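Local coordinates for beta-Ala-His dipeptidase (Homo sapiens, PDB 3DLJ), which hydrolyses Xaa-His dipeptides, above all carnosine and anserine, as a secreted zinc-dependent M20-family metallopeptidase with two zinc ions per subunit, at residues A[146-149]-A[150-154]; A[357-361]-A[362-366]; A[374-378]-A[379-383]. One frame throughout, in Å; residues are numbered along the deposited sequence.

Interaction 1 (A[146-149]-A[150-154])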
# COMPACT_ATOMS: atom_id res chain seq x y z
N GLY A 146 2.29 10.48 -6.72
CA GLY A 146 1.77 11.72 -6.10
C GLY A 146 2.49 12.11 -4.80
O GLY A 146 3.05 13.19 -4.71
N PRO A 147 2.42 11.24 -3.77
CA PRO A 147 3.11 11.56 -2.51
C PRO A 147 4.65 11.59 -2.58
O PRO A 147 5.28 12.36 -1.86
CB PRO A 147 2.59 10.47 -1.54
CG PRO A 147 1.34 9.99 -2.12
CD PRO A 147 1.61 10.02 -3.63
N VAL A 148 5.27 10.80 -3.44
CA VAL A 148 6.72 10.94 -3.64
C VAL A 148 7.05 12.32 -4.20
O VAL A 148 7.99 12.98 -3.74
CB VAL A 148 7.35 9.82 -4.51
CG1 VAL A 148 8.83 10.13 -4.81
CG2 VAL A 148 7.24 8.48 -3.83
N LEU A 149 6.27 12.76 -5.18
CA LEU A 149 6.51 14.07 -5.83
C LEU A 149 6.16 15.23 -4.92
O LEU A 149 6.80 16.25 -4.99
CB LEU A 149 5.77 14.18 -7.16
CG LEU A 149 6.56 13.58 -8.34
CD1 LEU A 149 5.69 13.49 -9.61
CD2 LEU A 149 7.84 14.40 -8.61
N ALA A 150 5.13 15.07 -4.10
CA ALA A 150 4.75 16.08 -3.13
C ALA A 150 5.89 16.38 -2.15
O ALA A 150 6.16 17.55 -1.84
CB ALA A 150 3.49 15.67 -2.38
N TRP A 151 6.55 15.32 -1.69
CA TRP A 151 7.76 15.39 -0.86
C TRP A 151 8.91 16.04 -1.60
O TRP A 151 9.54 16.97 -1.08
CB TRP A 151 8.19 13.97 -0.38
CG TRP A 151 9.38 13.94 0.54
CD1 TRP A 151 10.70 13.85 0.17
CD2 TRP A 151 9.39 14.01 1.99
NE1 TRP A 151 11.52 13.86 1.29
CE2 TRP A 151 10.74 13.94 2.41
CE3 TRP A 151 8.38 14.09 2.97
CZ2 TRP A 151 11.11 13.96 3.77
CZ3 TRP A 151 8.75 14.11 4.33
CH2 TRP A 151 10.11 14.05 4.71
N ILE A 152 9.18 15.56 -2.82
CA ILE A 152 10.24 16.13 -3.66
C ILE A 152 9.97 17.60 -4.01
O ILE A 152 10.90 18.43 -4.01
CB ILE A 152 10.49 15.28 -4.95
CG1 ILE A 152 11.27 14.00 -4.60
CG2 ILE A 152 11.23 16.11 -6.03
CD1 ILE A 152 11.26 12.92 -5.71
N ASN A 153 8.72 17.92 -4.33
CA ASN A 153 8.34 19.28 -4.68
C ASN A 153 8.50 20.23 -3.48
O ASN A 153 9.01 21.32 -3.66
CB ASN A 153 6.91 19.34 -5.26
CG ASN A 153 6.79 18.64 -6.64
OD1 ASN A 153 7.76 18.46 -7.32
ND2 ASN A 153 5.58 18.27 -7.02
N ALA A 154 8.08 19.82 -2.28
CA ALA A 154 8.38 20.56 -1.04
C ALA A 154 9.87 20.95 -0.90
O ALA A 154 10.20 22.12 -0.63
CB ALA A 154 7.89 19.80 0.21
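Successive i to i+4 bonds run from the amides of Ala150, Trp151, Ile152 and Asn153 to the carbonyls of Gly146, Pro147, Val148 and Leu149. The longest is a nearly straight 3.2 Å from Trp151 N to Pro147 O (165° at the hydrogen). The shortest is 2.6 Å from Asn153 N to Leu149 O. Pro147, having no N-H to give to the turn before, kinks the helix. On one face Val148 and Ile152 lie side by side and point the same way. Val148 CG1, swung opposite its own amide nitrogen (chi1 173°), meets Ile152 CD1 at 3.8 Å. One turn after Leu149, Asn153 folds back over that residue's carbonyl: its ND2 is 4.1 Å from Leu149 CB, and its CB comes within 3.1 Å of Leu149 O. All this belongs to helix 141-160, which begins just before the zinc ligand Asp143 and packs on the mixed sheet of the catalytic domain. Pro147 stands about 6 Å, side chain to side chain, from the zinc ligand Asp206, and Val148 equally near His110. Trp151 leads away from this turn to stack on Phe107 and meet Phe474 and Phe478 edge-to-face. Leu149 leans on Trp34 of helix 24-35, while Asn153 touches Phe27 and, on helix 464-482, Tyr467. With an alanine here the amide of Asn153 would be gone, and Leu149 CB, Phe27 and Tyr467 would probably lose a packing partner.

Interaction 2 (A[357-361]-A[362-366])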
# COMPACT_ATOMS: atom_id res chain seq x y z
N PRO A 357 -3.35 -7.89 16.31
CA PRO A 357 -2.92 -8.36 17.62
C PRO A 357 -4.00 -9.20 18.32
O PRO A 357 -5.17 -8.81 18.30
CB PRO A 357 -2.67 -7.06 18.40
CG PRO A 357 -2.43 -6.02 17.37
CD PRO A 357 -3.14 -6.43 16.13
N HIS A 358 -3.64 -10.34 18.92
CA HIS A 358 -2.28 -10.88 18.94
C HIS A 358 -2.10 -12.15 18.10
O HIS A 358 -1.51 -13.12 18.58
CB HIS A 358 -1.85 -11.18 20.39
CG HIS A 358 -1.28 -9.99 21.09
ND1 HIS A 358 -1.46 -9.76 22.44
CD2 HIS A 358 -0.54 -8.95 20.62
CE1 HIS A 358 -0.85 -8.64 22.77
NE2 HIS A 358 -0.29 -8.12 21.69
N MET A 359 -2.58 -12.15 16.86
CA MET A 359 -2.56 -13.36 16.02
C MET A 359 -1.15 -13.82 15.56
O MET A 359 -0.35 -13.02 15.07
CB MET A 359 -3.49 -13.19 14.81
CG MET A 359 -4.95 -12.84 15.17
SD MET A 359 -5.99 -12.38 13.76
CE MET A 359 -6.36 -14.01 13.07
N ASN A 360 -0.89 -15.11 15.68
CA ASN A 360 0.33 -15.73 15.15
C ASN A 360 0.19 -16.23 13.68
O ASN A 360 -0.67 -17.06 13.38
CB ASN A 360 0.76 -16.88 16.07
CG ASN A 360 2.11 -17.46 15.68
OD1 ASN A 360 2.18 -18.49 15.01
ND2 ASN A 360 3.19 -16.77 16.07
N VAL A 361 1.06 -15.73 12.81
CA VAL A 361 1.13 -16.16 11.40
C VAL A 361 1.23 -17.69 11.22
O VAL A 361 0.53 -18.28 10.40
CB VAL A 361 2.31 -15.45 10.65
CG1 VAL A 361 2.44 -15.98 9.24
CG2 VAL A 361 2.11 -13.95 10.59
N SER A 362 2.10 -18.33 12.00
CA SER A 362 2.31 -19.76 11.85
C SER A 362 1.10 -20.54 12.29
O SER A 362 0.81 -21.59 11.70
CB SER A 362 3.57 -20.23 12.62
OG SER A 362 4.71 -19.54 12.12
N ALA A 363 0.42 -20.07 13.34
CA ALA A 363 -0.83 -20.70 13.81
C ALA A 363 -1.95 -20.55 12.78
O ALA A 363 -2.65 -21.52 12.47
CB ALA A 363 -1.26 -20.16 15.18
N VAL A 364 -2.10 -19.34 12.24
CA VAL A 364 -3.07 -19.05 11.18
C VAL A 364 -2.83 -19.96 9.98
O VAL A 364 -3.76 -20.58 9.47
CB VAL A 364 -3.07 -17.54 10.81
CG1 VAL A 364 -3.92 -17.26 9.57
CG2 VAL A 364 -3.55 -16.69 12.00
N GLU A 365 -1.57 -20.07 9.55
CA GLU A 365 -1.22 -20.98 8.46
C GLU A 365 -1.67 -22.42 8.78
O GLU A 365 -2.34 -23.07 7.95
CB GLU A 365 0.27 -20.91 8.15
CG GLU A 365 0.81 -22.00 7.24
CD GLU A 365 2.30 -21.84 6.92
OE1 GLU A 365 3.13 -21.65 7.85
OE2 GLU A 365 2.65 -21.92 5.71
N LYS A 366 -1.34 -22.91 9.98
CA LYS A 366 -1.76 -24.26 10.40
C LYS A 366 -3.28 -24.41 10.42
O LYS A 366 -3.81 -25.38 9.91
CB LYS A 366 -1.21 -24.63 11.78
CG LYS A 366 -0.01 -25.53 11.76
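Asn360 turns its side chain back onto the first turn of the helix that follows it. Its CB lies 4.0 Å from Ala363 CB. With CG opposite the backbone nitrogen (chi1 -173°), the amide is carried alongside the opening turn, and CG itself stays 3.8 Å from Ser362 N. The tip, OD1, accepts from Ala363 N at 2.9 Å, in the carbonyl plane and on a lone pair, although the bond bends to 147° at the hydrogen. This is an N-cap: the side-chain oxygen satisfies an early amide that has no preceding turn to bond to. Asn360 is also an N-linked glycosylation site, with no glycan in the model; the cap uses OD1, not ND2, the nitrogen to which an N-linked sugar is attached. The main-chain oxygen of Asn360 works beside it, taking Val364 N in an almost linear bond of 2.9 Å, and Val361 O takes Glu365 N. A small apolar contact lies beside the cap, where the bent chain of Met359 brings CE to 4.0 Å from Val364 CG2, the two side chains crossing obliquely. Met359 and Val364 both rest on Ile273. Helix 361-377 follows strand 346-355 after a short loop, with Val361 and Glu365 laid on Met389 of strand 384-397 and the loop bonded through Pro357 and His358 to Val278 and Glu276.

Interaction 3 (A[374-378]-A[379-383])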
# COMPACT_ATOMS: atom_id res chain seq x y z
N ASP A 374 -9.72 -30.70 6.11
CA ASP A 374 -10.93 -31.32 6.66
C ASP A 374 -12.15 -31.18 5.72
O ASP A 374 -12.91 -32.14 5.53
CB ASP A 374 -11.21 -30.81 8.08
CG ASP A 374 -10.29 -31.45 9.13
OD1 ASP A 374 -9.50 -32.36 8.80
OD2 ASP A 374 -10.34 -31.03 10.31
N VAL A 375 -12.33 -30.00 5.12
CA VAL A 375 -13.42 -29.82 4.16
C VAL A 375 -13.20 -30.69 2.92
O VAL A 375 -14.12 -31.37 2.46
CB VAL A 375 -13.59 -28.33 3.74
CG1 VAL A 375 -14.56 -28.18 2.53
CG2 VAL A 375 -14.07 -27.51 4.94
N PHE A 376 -12.00 -30.65 2.37
CA PHE A 376 -11.69 -31.42 1.18
C PHE A 376 -11.85 -32.94 1.39
O PHE A 376 -12.39 -33.64 0.54
CB PHE A 376 -10.28 -31.12 0.70
CG PHE A 376 -9.97 -31.68 -0.65
CD1 PHE A 376 -10.56 -31.15 -1.79
CD2 PHE A 376 -9.08 -32.77 -0.78
CE1 PHE A 376 -10.26 -31.66 -3.04
CE2 PHE A 376 -8.79 -33.29 -2.02
CZ PHE A 376 -9.37 -32.73 -3.16
N SER A 377 -11.38 -33.44 2.53
CA SER A 377 -11.40 -34.88 2.74
C SER A 377 -12.84 -35.41 2.80
O SER A 377 -13.11 -36.48 2.27
CB SER A 377 -10.55 -35.28 3.96
OG SER A 377 -11.34 -35.36 5.12
N LYS A 378 -13.76 -34.64 3.40
CA LYS A 378 -15.20 -34.95 3.44
C LYS A 378 -15.89 -35.07 2.08
O LYS A 378 -16.99 -35.63 1.97
CB LYS A 378 -15.96 -33.91 4.28
CG LYS A 378 -15.80 -34.12 5.76
CD LYS A 378 -16.51 -33.03 6.54
CE LYS A 378 -15.88 -32.84 7.93
NZ LYS A 378 -16.23 -33.92 8.90
N ARG A 379 -15.25 -34.55 1.05
CA ARG A 379 -15.78 -34.62 -0.29
C ARG A 379 -15.53 -35.96 -0.99
O ARG A 379 -16.19 -36.27 -1.97
CB ARG A 379 -15.24 -33.45 -1.11
CG ARG A 379 -15.99 -32.19 -0.76
CD ARG A 379 -15.62 -31.03 -1.63
NE ARG A 379 -16.07 -31.13 -3.01
CZ ARG A 379 -17.29 -30.83 -3.44
NH1 ARG A 379 -17.58 -30.92 -4.74
NH2 ARG A 379 -18.23 -30.45 -2.58
N ASN A 380 -14.61 -36.77 -0.45
CA ASN A 380 -14.17 -38.01 -1.07
C ASN A 380 -13.88 -37.80 -2.57
O ASN A 380 -14.48 -38.45 -3.44
CB ASN A 380 -15.18 -39.17 -0.84
CG ASN A 380 -15.41 -39.49 0.64
OD1 ASN A 380 -14.50 -39.36 1.46
ND2 ASN A 380 -16.62 -39.94 0.97
N SER A 381 -12.97 -36.88 -2.86
CA SER A 381 -12.67 -36.48 -4.23
C SER A 381 -11.39 -37.16 -4.68
O SER A 381 -10.55 -37.48 -3.86
CB SER A 381 -12.53 -34.97 -4.31
OG SER A 381 -12.00 -34.55 -5.56
N SER A 382 -11.24 -37.37 -5.99
CA SER A 382 -10.06 -37.97 -6.58
C SER A 382 -8.99 -36.91 -6.83
O SER A 382 -7.85 -37.23 -7.16
CB SER A 382 -10.42 -38.66 -7.89
OG SER A 382 -10.93 -37.74 -8.86
N ASN A 383 -9.38 -35.64 -6.71
CA ASN A 383 -8.46 -34.52 -6.95
C ASN A 383 -7.42 -34.38 -5.86
O ASN A 383 -7.57 -34.87 -4.75
CB ASN A 383 -9.25 -33.21 -7.13
CG ASN A 383 -10.11 -33.24 -8.37
OD1 ASN A 383 -9.74 -33.85 -9.37
ND2 ASN A 383 -11.27 -32.58 -8.31
O HOH W 1 -11.52 -35.74 -0.54
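Phe376 points its ring edge at the chain that leaves the helix. Its CG is set opposite the backbone nitrogen (chi1 -170°), which carries the ring forward along the departing segment until CZ reaches 3.2 Å from Asn383 O. That oxygen lies near the ring plane, an edge-on approach that turns the weakly positive ring hydrogens toward a carbonyl. The same CZ is 4.0 Å from Asn383 CB and equally far from Ser381 OG, which comes at it obliquely. Ser381 is held in its turn by its own hydroxyl, whose OG accepts from Asn383 N at 3.1 Å and closes an ST turn. Arg379 CB touches Phe376 O at 3.3 Å, while the guanidinium leads away, carried off by a bend at chi3, and makes a salt bridge through NE to Asp253. The carboxylate of Asp253 also bonds to Ser381 OG and Asn383 ND2, so helix 250-258 ties three side chains of the loop together. Phe376 O takes Arg379 N at 3.0 Å, the donor well above the carbonyl plane. The same oxygen accepts from water 1, which passes the link on to Ser381 N. Asn380 N bonds to Ser377 O at 3.1 Å, completing a type I beta turn from Ser377 to Asn380. Asn380 then takes a positive phi (46°), the first residue to leave helical angles. Such a tightened final turn followed by a residue of left-handed conformation is a common way to end a helix, and here it redirects the chain from helix 361-377 into strand 384-397.

How the interactions relate
From the N terminus, interaction 1 comes first, within helix 141-160 of the zinc-bearing catalytic part, and closes no loop beyond its own helical turns. About two hundred residues later, interaction 2 caps the loop between strand 346-355 and helix 361-377, and interaction 3 forms the turn between that helix and strand 384-397; both are local and close no long loop. The three follow in series; none encloses or crosses another. Interactions 2 and 3 have centres about 25 Å apart, both across the chain's centre from interaction 1, which lies about 37 Å from interaction 2, centre to centre. The later pair joins two strands through one helix, away from the metal site.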